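Local coordinates for alcohol dehydrogenase superfamily protein (Novosphingobium aromaticivorans, PDB 3GAZ) that probably catalyses an NADP-dependent oxidation or reduction, as a member of the medium-chain alcohol dehydrogenase and enoyl reductase family, at residues A10-A16 with L63-L67; H58-P62 with G97-L101; S185-Y189 with A298-D302. All coordinates share one frame; numbering follows the deposited sequence.

Interaction 1: residues A10-A16 with L63-L67; sequences AAVVEEA and LPAIL
Val13 and Ala65 form a single antiparallel bridge, a hydrogen-bonded pair whose two backbone bonds, Val13 N to Ala65 O at 2.9 Å and Ala65 N to Val13 O at 3.0 Å, fasten the loop 63-67 to the end of strand 7-13. The pairing goes no further: beyond it a water takes over, donating to Ala11 O and accepting from Leu67 N, and so fills the place of a direct bond. On the other side the cis peptide before Pro64 turns the chain, and Pro64 CA comes within 3.2 Å of Val13 O in a CA-H...O contact.

Val13 is the hub of one apolar cluster, and its two methyls serve different partners. CG1, anti to the backbone N (chi1 175°), meets Leu63 CD1 and CD2, while CG2 lies 3.7 Å from Leu67 CD1, the two side chains crossing at about a right angle. A branched residue suits this place because each arm reaches a separate leucine. Leu63 extends CD1 beyond Val13 to lie 3.4 Å from Ala16 N, against the backbone at Glu15 and Ala16. Ile66 packs on the opposite face of the strand, where Val12 and Ala10 lie: its CG1 touches Val12 CG2 at 3.9 Å and its CD1 reaches Ala10 CB at 3.7 Å, where the small alanine lets the longer chain lie close to the strand.

Strand 20-26 pairs with the strand's other edge, and Arg52 of helix 46-52 also touches Val13. The side chains that meet here are apolar and add shape and dispersion, while the backbone and one water supply the hydrogen bonds.

Interaction 2: residues H58-P62 with G97-L101; sequences HAQQP and GVGGL
A loop-to-loop contact, largely buried and held by polar bonds to backbone groups, joins 58-62 to the type I' turn Val98-Leu101 within the GroES-like domain. Gln61 dominates it. With CG anti to the backbone N (chi1 -173°) and the chain bent at chi2, its amide is carried to the turn and uses both ends: OE1 accepts from Gly100 N at 2.7 Å, almost head-on to the oxygen, and NE2 donates to Leu101 O at 3.1 Å in a nearly straight bond (173°). Leu101 O also accepts from Gly97 N, and the two donors approach from opposite faces of its carbonyl plane. A leucine in place of Gln61 would probably leave Gly100 N without its acceptor and Leu101 O with one donor fewer, the turn less firmly tied to 58-62.

Beside the amide, Gly99 N gives a 2.8 Å bond to Ala59 O, and Gly99 CA brings a hydrogen toward Gln60 O at 3.0 Å. Glycine fits 99 and 100 because both have the positive phi of the turn, and at Gly100 a CB would also collide with the preceding carbonyl oxygen. Ala59 CB and Val98 CG1 add light apolar packing.

Pro303 of the second subunit packs on Gln60 and Pro62. The loops precede strands 70-78 and 108-112; Ile51 of helix 46-52 touches Ala59 and Gln61, while Leu272 and Leu273 of helix 270-274 pack on Val98, Leu101 and Gln60.

Interaction 3: residues S185-Y189 with A298-D302; sequences SDLEY and APRLD
A salt bridge and a cation-pi stack, both made by Arg300, tie helix 184-193 of the Rossmann-type domain to the loop preceding strand 306-307. In the ionic part, the guanidinium grips Asp186 end-on with two nitrogens converging on one oxygen: OD1 lies 2.6 Å from NH1 and 2.8 Å from NH2, in the guanidinium plane. The carboxylate plane is turned 77° from that of the guanidinium; NH1 meets OD1 from above the carboxylate, and NH2 nearly along its C-O axis. NH1 also donates to Gly160 O, in what looks like the glycine-rich GxGxxG turn.

The stacking part involves Tyr189. The guanidinium lies flat on the ring, planes 8° apart and centres 4.1 Å apart, and CD sits over the same face, 3.7 Å from the centroid. Arginine suits this place because its chain, extended from CG to NE, lays both methylenes and charge along the tyrosine. Through His165, helix 162-173 touches both partners.

A water-mediated link completes the contact, the water donating to Ala298 O at 2.5 Å and lying at the edge of the Tyr189 ring, in its plane, 2.7 Å from Tyr189 OH.

Overall arrangement
Interactions 1 and 2 belong to one neighbourhood: they secure successive parts of the loop between helix 46-52 and strand 70-78, their centres are 11 Å apart, and they touch where Leu67 packs on Gln61. Ile51 of that helix borders both. Their chemistry differs, since the partly buried interaction 1 combines a short backbone bridge with aliphatic packing, whereas the buried interaction 2 satisfies a glycine-rich turn with a side-chain amide. Interaction 3 stands apart, about 29 Å from interaction 2 between centres and across the chain's centre from it. It is a surface contact joining the Rossmann-type domain to the loop before the other domain's mixed sheet, where charge and aromatic stacking replace amide bonds and apolar packing.

Interaction 1: residues A10-A16 with L63-L67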
ATOM      1  N   ALA A  10       0.367 -16.406 -11.239  1.00 12.81           N
ATOM      2  CA  ALA A  10      -0.469 -15.291 -10.830  1.00 14.81           C
ATOM      3  C   ALA A  10      -0.783 -14.434 -12.043  1.00 15.17           C
ATOM      4  O   ALA A  10      -0.035 -14.426 -13.025  1.00 15.54           O
ATOM      5  CB  ALA A  10       0.243 -14.450  -9.767  1.00 13.38           C
ATOM      6  N   ALA A  11      -1.900 -13.723 -11.977  1.00 15.54           N
ATOM      7  CA  ALA A  11      -2.299 -12.840 -13.060  1.00 15.41           C
ATOM      8  C   ALA A  11      -1.862 -11.445 -12.640  1.00 15.89           C
ATOM      9  O   ALA A  11      -2.205 -10.972 -11.553  1.00 14.79           O
ATOM     10  CB  ALA A  11      -3.805 -12.890 -13.259  1.00 15.92           C
ATOM     11  N   VAL A  12      -1.093 -10.792 -13.498  1.00 13.82           N
ATOM     12  CA  VAL A  12      -0.604  -9.462 -13.199  1.00 13.60           C
ATOM     13  C   VAL A  12      -1.095  -8.429 -14.196  1.00 13.35           C
ATOM     14  O   VAL A  12      -1.043  -8.655 -15.406  1.00 14.25           O
ATOM     15  CB  VAL A  12       0.946  -9.427 -13.210  1.00 14.33           C
ATOM     16  CG1 VAL A  12       1.440  -8.030 -12.853  1.00 15.85           C
ATOM     17  CG2 VAL A  12       1.502 -10.458 -12.245  1.00 13.37           C
ATOM     18  N   VAL A  13      -1.590  -7.303 -13.689  1.00 11.56           N
ATOM     19  CA  VAL A  13      -2.018  -6.219 -14.552  1.00 13.48           C
ATOM     20  C   VAL A  13      -0.776  -5.338 -14.554  1.00 17.93           C
ATOM     21  O   VAL A  13      -0.400  -4.778 -13.523  1.00 17.84           O
ATOM     22  CB  VAL A  13      -3.231  -5.456 -13.976  1.00 15.42           C
ATOM     23  CG1 VAL A  13      -3.557  -4.264 -14.859  1.00 14.96           C
ATOM     24  CG2 VAL A  13      -4.435  -6.383 -13.903  1.00 12.69           C
ATOM     25  N   GLU A  14      -0.122  -5.250 -15.706  1.00 18.67           N
ATOM     26  CA  GLU A  14       1.118  -4.497 -15.836  1.00 20.92           C
ATOM     27  C   GLU A  14       0.964  -2.987 -15.955  1.00 22.29           C
ATOM     28  O   GLU A  14       1.762  -2.233 -15.398  1.00 23.13           O
ATOM     29  CB  GLU A  14       1.910  -5.049 -17.020  1.00 21.30           C
ATOM     30  CG  GLU A  14       1.921  -6.572 -17.038  1.00 23.78           C
ATOM     31  CD  GLU A  14       2.913  -7.157 -18.019  1.00 23.72           C
ATOM     32  OE1 GLU A  14       2.942  -6.701 -19.180  1.00 23.24           O
ATOM     33  OE2 GLU A  14       3.654  -8.084 -17.625  1.00 23.94           O
ATOM     34  N   GLU A  15      -0.054  -2.550 -16.686  1.00 23.21           N
ATOM     35  CA  GLU A  15      -0.306  -1.128 -16.864  1.00 25.01           C
ATOM     36  C   GLU A  15      -1.799  -0.851 -16.966  1.00 23.30           C
ATOM     37  O   GLU A  15      -2.597  -1.768 -17.167  1.00 22.02           O
ATOM     38  CB  GLU A  15       0.402  -0.603 -18.119  1.00 28.65           C
ATOM     39  CG  GLU A  15      -0.026  -1.248 -19.438  1.00 30.98           C
ATOM     40  CD  GLU A  15       0.696  -2.551 -19.721  1.00 34.78           C
ATOM     41  OE1 GLU A  15       1.935  -2.589 -19.556  1.00 35.21           O
ATOM     42  OE2 GLU A  15       0.031  -3.532 -20.122  1.00 35.83           O
ATOM     43  N   ALA A  16      -2.168   0.418 -16.828  1.00 22.82           N
ATOM     44  CA  ALA A  16      -3.566   0.820 -16.900  1.00 22.89           C
ATOM     45  C   ALA A  16      -4.261   0.197 -18.105  1.00 23.43           C
ATOM     46  O   ALA A  16      -3.759   0.266 -19.228  1.00 22.58           O
ATOM     47  CB  ALA A  16      -3.669   2.340 -16.966  1.00 23.27           C
ATOM     48  N   LEU A  63      -0.084   0.120 -10.313  1.00 17.32           N
ATOM     49  CA  LEU A  63       0.339  -0.994 -11.152  1.00 17.04           C
ATOM     50  C   LEU A  63       1.841  -0.875 -11.424  1.00 18.52           C
ATOM     51  O   LEU A  63       2.413   0.211 -11.315  1.00 18.42           O
ATOM     52  CB  LEU A  63      -0.435  -0.959 -12.470  1.00 16.22           C
ATOM     53  CG  LEU A  63      -1.958  -0.870 -12.310  1.00 15.44           C
ATOM     54  CD1 LEU A  63      -2.614  -0.696 -13.673  1.00 16.36           C
ATOM     55  CD2 LEU A  63      -2.474  -2.123 -11.611  1.00 16.88           C
ATOM     56  N   PRO A  64       2.496  -1.986 -11.790  1.00 18.16           N
ATOM     57  CA  PRO A  64       1.923  -3.323 -11.965  1.00 17.67           C
ATOM     58  C   PRO A  64       1.489  -3.928 -10.638  1.00 17.62           C
ATOM     59  O   PRO A  64       2.009  -3.566  -9.582  1.00 14.55           O
ATOM     60  CB  PRO A  64       3.068  -4.101 -12.600  1.00 19.16           C
ATOM     61  CG  PRO A  64       4.265  -3.486 -11.937  1.00 20.97           C
ATOM     62  CD  PRO A  64       3.951  -2.010 -12.029  1.00 18.99           C
ATOM     63  N   ALA A  65       0.536  -4.852 -10.692  1.00 16.36           N
ATOM     64  CA  ALA A  65       0.069  -5.485  -9.470  1.00 14.46           C
ATOM     65  C   ALA A  65      -0.869  -6.654  -9.728  1.00 12.92           C
ATOM     66  O   ALA A  65      -1.435  -6.795 -10.811  1.00 11.07           O
ATOM     67  CB  ALA A  65      -0.632  -4.443  -8.583  1.00 14.64           C
ATOM     68  N   ILE A  66      -1.004  -7.504  -8.716  1.00 11.44           N
ATOM     69  CA  ILE A  66      -1.900  -8.644  -8.771  1.00 11.05           C
ATOM     70  C   ILE A  66      -3.162  -8.119  -8.105  1.00 11.84           C
ATOM     71  O   ILE A  66      -3.114  -7.654  -6.961  1.00 13.62           O
ATOM     72  CB  ILE A  66      -1.334  -9.832  -7.969  1.00 10.80           C
ATOM     73  CG1 ILE A  66      -0.069 -10.360  -8.658  1.00 10.75           C
ATOM     74  CG2 ILE A  66      -2.385 -10.919  -7.839  1.00  9.80           C
ATOM     75  CD1 ILE A  66       0.747 -11.323  -7.820  1.00 14.45           C
ATOM     76  N   LEU A  67      -4.283  -8.168  -8.821  1.00  9.93           N
ATOM     77  CA  LEU A  67      -5.543  -7.662  -8.285  1.00 11.37           C
ATOM     78  C   LEU A  67      -6.428  -8.760  -7.687  1.00 12.07           C
ATOM     79  O   LEU A  67      -6.048  -9.929  -7.665  1.00 13.95           O
ATOM     80  CB  LEU A  67      -6.293  -6.893  -9.380  1.00  9.65           C
ATOM     81  CG  LEU A  67      -5.424  -5.865 -10.116  1.00 11.30           C
ATOM     82  CD1 LEU A  67      -6.296  -5.013 -11.042  1.00 10.60           C
ATOM     83  CD2 LEU A  67      -4.700  -4.985  -9.104  1.00 11.79           C
TER
HETATM   84  O   HOH W   1      -4.544  -9.295 -11.379  1.00 13.45           O

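Interaction 2: residues H58-P62 with G97-L101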
ATOM      1  N   HIS A  58      -8.600   5.903  -4.242  1.00 22.27           N
ATOM      2  CA  HIS A  58      -8.919   5.496  -2.876  1.00 23.11           C
ATOM      3  C   HIS A  58      -8.422   4.086  -2.559  1.00 21.59           C
ATOM      4  O   HIS A  58      -8.319   3.711  -1.389  1.00 20.63           O
ATOM      5  CB  HIS A  58     -10.434   5.543  -2.627  1.00 26.41           C
ATOM      6  CG  HIS A  58     -11.073   6.843  -3.001  1.00 29.93           C
ATOM      7  ND1 HIS A  58     -10.443   8.058  -2.841  1.00 32.64           N
ATOM      8  CD2 HIS A  58     -12.293   7.118  -3.520  1.00 31.93           C
ATOM      9  CE1 HIS A  58     -11.243   9.025  -3.252  1.00 33.31           C
ATOM     10  NE2 HIS A  58     -12.373   8.481  -3.668  1.00 33.33           N
ATOM     11  N   ALA A  59      -8.119   3.308  -3.596  1.00 19.04           N
ATOM     12  CA  ALA A  59      -7.648   1.938  -3.412  1.00 16.54           C
ATOM     13  C   ALA A  59      -6.150   1.857  -3.143  1.00 15.53           C
ATOM     14  O   ALA A  59      -5.665   0.868  -2.596  1.00 13.55           O
ATOM     15  CB  ALA A  59      -8.005   1.092  -4.633  1.00 16.55           C
ATOM     16  N   GLN A  60      -5.420   2.898  -3.529  1.00 15.78           N
ATOM     17  CA  GLN A  60      -3.978   2.932  -3.322  1.00 15.45           C
ATOM     18  C   GLN A  60      -3.329   1.632  -3.803  1.00 15.85           C
ATOM     19  O   GLN A  60      -2.529   1.017  -3.094  1.00 13.57           O
ATOM     20  CB  GLN A  60      -3.670   3.168  -1.836  1.00 16.41           C
ATOM     21  CG  GLN A  60      -4.308   4.445  -1.291  1.00 18.11           C
ATOM     22  CD  GLN A  60      -4.019   4.700   0.182  1.00 19.15           C
ATOM     23  OE1 GLN A  60      -4.636   5.566   0.794  1.00 22.83           O
ATOM     24  NE2 GLN A  60      -3.080   3.951   0.753  1.00 19.87           N
ATOM     25  N   GLN A  61      -3.683   1.222  -5.017  1.00 16.00           N
ATOM     26  CA  GLN A  61      -3.139   0.006  -5.613  1.00 14.94           C
ATOM     27  C   GLN A  61      -2.525   0.329  -6.978  1.00 15.51           C
ATOM     28  O   GLN A  61      -3.125   0.059  -8.027  1.00 13.95           O
ATOM     29  CB  GLN A  61      -4.239  -1.049  -5.786  1.00 14.79           C
ATOM     30  CG  GLN A  61      -3.724  -2.411  -6.251  1.00 14.30           C
ATOM     31  CD  GLN A  61      -3.155  -3.245  -5.108  1.00 17.73           C
ATOM     32  OE1 GLN A  61      -2.681  -2.707  -4.113  1.00 15.72           O
ATOM     33  NE2 GLN A  61      -3.191  -4.567  -5.259  1.00 17.19           N
ATOM     34  N   PRO A  62      -1.322   0.925  -6.984  1.00 16.21           N
ATOM     35  CA  PRO A  62      -0.678   1.257  -8.257  1.00 17.33           C
ATOM     36  C   PRO A  62      -0.227  -0.000  -8.997  1.00 18.29           C
ATOM     37  O   PRO A  62      -0.023  -1.054  -8.388  1.00 15.63           O
ATOM     38  CB  PRO A  62       0.492   2.137  -7.830  1.00 18.80           C
ATOM     39  CG  PRO A  62       0.869   1.550  -6.489  1.00 19.33           C
ATOM     40  CD  PRO A  62      -0.484   1.330  -5.841  1.00 16.41           C
ATOM     41  N   GLY A  97      -5.432  -6.863  -2.619  1.00 10.98           N
ATOM     42  CA  GLY A  97      -5.912  -6.246  -3.842  1.00 12.95           C
ATOM     43  C   GLY A  97      -5.918  -4.731  -3.762  1.00 11.32           C
ATOM     44  O   GLY A  97      -6.181  -4.050  -4.755  1.00 13.20           O
ATOM     45  N   VAL A  98      -5.625  -4.207  -2.576  1.00 11.96           N
ATOM     46  CA  VAL A  98      -5.581  -2.762  -2.350  1.00 12.18           C
ATOM     47  C   VAL A  98      -4.410  -2.384  -1.442  1.00 13.74           C
ATOM     48  O   VAL A  98      -3.821  -3.238  -0.778  1.00 15.48           O
ATOM     49  CB  VAL A  98      -6.872  -2.256  -1.681  1.00 13.30           C
ATOM     50  CG1 VAL A  98      -8.078  -2.575  -2.551  1.00 11.36           C
ATOM     51  CG2 VAL A  98      -7.018  -2.892  -0.295  1.00 13.47           C
ATOM     52  N   GLY A  99      -4.077  -1.094  -1.419  1.00 13.95           N
ATOM     53  CA  GLY A  99      -3.001  -0.605  -0.575  1.00 13.38           C
ATOM     54  C   GLY A  99      -1.652  -1.280  -0.742  1.00 14.76           C
ATOM     55  O   GLY A  99      -0.854  -1.312   0.197  1.00 12.37           O
ATOM     56  N   GLY A 100      -1.390  -1.815  -1.932  1.00 12.34           N
ATOM     57  CA  GLY A 100      -0.120  -2.477  -2.175  1.00 13.22           C
ATOM     58  C   GLY A 100      -0.093  -3.948  -1.782  1.00 14.33           C
ATOM     59  O   GLY A 100       0.908  -4.635  -1.998  1.00 14.40           O
ATOM     60  N   LEU A 101      -1.183  -4.434  -1.200  1.00 13.12           N
ATOM     61  CA  LEU A 101      -1.269  -5.834  -0.791  1.00 12.51           C
ATOM     62  C   LEU A 101      -1.478  -6.711  -2.022  1.00 14.06           C
ATOM     63  O   LEU A 101      -2.248  -6.352  -2.920  1.00 14.71           O
ATOM     64  CB  LEU A 101      -2.440  -6.030   0.180  1.00 12.17           C
ATOM     65  CG  LEU A 101      -2.303  -5.400   1.572  1.00 12.40           C
ATOM     66  CD1 LEU A 101      -3.655  -5.367   2.254  1.00 13.01           C
ATOM     67  CD2 LEU A 101      -1.300  -6.196   2.404  1.00 11.21           C
TER

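Interaction 3: residues S185-Y189 with A298-D302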
ATOM      1  N   SER A 185     -35.622  -8.001 -13.074  1.00 30.18           N
ATOM      2  CA  SER A 185     -35.026  -9.325 -12.926  1.00 30.93           C
ATOM      3  C   SER A 185     -34.686  -9.756 -11.498  1.00 28.92           C
ATOM      4  O   SER A 185     -34.671 -10.949 -11.196  1.00 30.55           O
ATOM      5  CB  SER A 185     -33.766  -9.416 -13.796  1.00 33.77           C
ATOM      6  OG  SER A 185     -32.828  -8.410 -13.444  1.00 37.67           O
ATOM      7  N   ASP A 186     -34.418  -8.798 -10.618  1.00 26.75           N
ATOM      8  CA  ASP A 186     -34.057  -9.128  -9.244  1.00 22.99           C
ATOM      9  C   ASP A 186     -35.210  -9.112  -8.241  1.00 23.08           C
ATOM     10  O   ASP A 186     -35.060  -9.605  -7.121  1.00 18.89           O
ATOM     11  CB  ASP A 186     -32.950  -8.190  -8.755  1.00 24.42           C
ATOM     12  CG  ASP A 186     -31.685  -8.296  -9.585  1.00 23.68           C
ATOM     13  OD1 ASP A 186     -31.237  -9.428  -9.860  1.00 23.12           O
ATOM     14  OD2 ASP A 186     -31.129  -7.243  -9.952  1.00 24.52           O
ATOM     15  N   LEU A 187     -36.354  -8.554  -8.635  1.00 21.63           N
ATOM     16  CA  LEU A 187     -37.510  -8.479  -7.741  1.00 21.36           C
ATOM     17  C   LEU A 187     -37.915  -9.840  -7.183  1.00 22.13           C
ATOM     18  O   LEU A 187     -38.276  -9.963  -6.012  1.00 19.41           O
ATOM     19  CB  LEU A 187     -38.703  -7.849  -8.471  1.00 22.62           C
ATOM     20  CG  LEU A 187     -38.530  -6.376  -8.855  1.00 24.12           C
ATOM     21  CD1 LEU A 187     -39.701  -5.931  -9.717  1.00 25.19           C
ATOM     22  CD2 LEU A 187     -38.424  -5.520  -7.599  1.00 23.68           C
ATOM     23  N   GLU A 188     -37.857 -10.858  -8.032  1.00 21.32           N
ATOM     24  CA  GLU A 188     -38.219 -12.207  -7.639  1.00 21.89           C
ATOM     25  C   GLU A 188     -37.193 -12.769  -6.660  1.00 20.98           C
ATOM     26  O   GLU A 188     -37.544 -13.449  -5.693  1.00 17.94           O
ATOM     27  CB  GLU A 188     -38.298 -13.097  -8.877  1.00 25.00           C
ATOM     28  CG  GLU A 188     -38.924 -14.433  -8.614  1.00 31.95           C
ATOM     29  CD  GLU A 188     -40.252 -14.292  -7.911  1.00 34.37           C
ATOM     30  OE1 GLU A 188     -41.080 -13.467  -8.357  1.00 37.47           O
ATOM     31  OE2 GLU A 188     -40.463 -15.007  -6.915  1.00 38.09           O
ATOM     32  N   TYR A 189     -35.923 -12.484  -6.927  1.00 19.04           N
ATOM     33  CA  TYR A 189     -34.835 -12.946  -6.079  1.00 18.60           C
ATOM     34  C   TYR A 189     -34.963 -12.350  -4.676  1.00 17.58           C
ATOM     35  O   TYR A 189     -34.827 -13.058  -3.677  1.00 15.78           O
ATOM     36  CB  TYR A 189     -33.485 -12.551  -6.691  1.00 18.70           C
ATOM     37  CG  TYR A 189     -32.321 -12.756  -5.751  1.00 17.24           C
ATOM     38  CD1 TYR A 189     -31.835 -14.034  -5.477  1.00 18.15           C
ATOM     39  CD2 TYR A 189     -31.747 -11.676  -5.084  1.00 15.11           C
ATOM     40  CE1 TYR A 189     -30.805 -14.233  -4.554  1.00 18.23           C
ATOM     41  CE2 TYR A 189     -30.719 -11.862  -4.157  1.00 15.68           C
ATOM     42  CZ  TYR A 189     -30.254 -13.140  -3.896  1.00 17.66           C
ATOM     43  OH  TYR A 189     -29.251 -13.328  -2.973  1.00 16.48           O
ATOM     44  N   ALA A 298     -26.897 -16.920   2.214  1.00 18.22           N
ATOM     45  CA  ALA A 298     -26.485 -17.602   0.996  1.00 18.76           C
ATOM     46  C   ALA A 298     -26.027 -16.551  -0.006  1.00 19.92           C
ATOM     47  O   ALA A 298     -26.796 -15.673  -0.398  1.00 18.07           O
ATOM     48  CB  ALA A 298     -27.645 -18.397   0.419  1.00 20.15           C
ATOM     49  N   PRO A 299     -24.757 -16.616  -0.427  1.00 18.95           N
ATOM     50  CA  PRO A 299     -24.271 -15.629  -1.391  1.00 18.29           C
ATOM     51  C   PRO A 299     -24.928 -15.844  -2.751  1.00 18.84           C
ATOM     52  O   PRO A 299     -25.252 -16.975  -3.117  1.00 17.71           O
ATOM     53  CB  PRO A 299     -22.774 -15.911  -1.432  1.00 20.08           C
ATOM     54  CG  PRO A 299     -22.733 -17.404  -1.271  1.00 21.19           C
ATOM     55  CD  PRO A 299     -23.724 -17.625  -0.137  1.00 19.91           C
ATOM     56  N   ARG A 300     -25.148 -14.758  -3.484  1.00 17.57           N
ATOM     57  CA  ARG A 300     -25.732 -14.865  -4.811  1.00 16.09           C
ATOM     58  C   ARG A 300     -24.537 -15.042  -5.739  1.00 15.07           C
ATOM     59  O   ARG A 300     -23.747 -14.119  -5.936  1.00 15.33           O
ATOM     60  CB  ARG A 300     -26.509 -13.595  -5.178  1.00 13.68           C
ATOM     61  CG  ARG A 300     -27.453 -13.800  -6.354  1.00 13.68           C
ATOM     62  CD  ARG A 300     -28.152 -12.517  -6.772  1.00 14.47           C
ATOM     63  NE  ARG A 300     -29.187 -12.783  -7.765  1.00 15.91           N
ATOM     64  CZ  ARG A 300     -29.834 -11.841  -8.445  1.00 18.93           C
ATOM     65  NH1 ARG A 300     -29.547 -10.559  -8.246  1.00 20.40           N
ATOM     66  NH2 ARG A 300     -30.777 -12.183  -9.318  1.00 14.82           N
ATOM     67  N   LEU A 301     -24.408 -16.239  -6.300  1.00 13.83           N
ATOM     68  CA  LEU A 301     -23.289 -16.563  -7.169  1.00 14.49           C
ATOM     69  C   LEU A 301     -23.699 -16.825  -8.614  1.00 14.64           C
ATOM     70  O   LEU A 301     -24.503 -17.717  -8.884  1.00 11.90           O
ATOM     71  CB  LEU A 301     -22.570 -17.794  -6.604  1.00 13.92           C
ATOM     72  CG  LEU A 301     -21.398 -18.408  -7.367  1.00 15.37           C
ATOM     73  CD1 LEU A 301     -20.252 -17.410  -7.445  1.00 14.46           C
ATOM     74  CD2 LEU A 301     -20.948 -19.669  -6.655  1.00 13.60           C
ATOM     75  N   ASP A 302     -23.150 -16.041  -9.540  1.00 13.90           N
ATOM     76  CA  ASP A 302     -23.452 -16.226 -10.960  1.00 14.85           C
ATOM     77  C   ASP A 302     -22.886 -17.610 -11.313  1.00 16.48           C
ATOM     78  O   ASP A 302     -21.735 -17.915 -10.994  1.00 18.43           O
ATOM     79  CB  ASP A 302     -22.779 -15.121 -11.785  1.00 15.94           C
ATOM     80  CG  ASP A 302     -23.141 -15.179 -13.259  1.00 17.22           C
ATOM     81  OD1 ASP A 302     -22.791 -16.177 -13.923  1.00 16.17           O
ATOM     82  OD2 ASP A 302     -23.774 -14.220 -13.755  1.00 17.59           O
TER
HETATM   83  O   HOH W   2     -28.583 -15.760  -2.144  1.00 15.26           O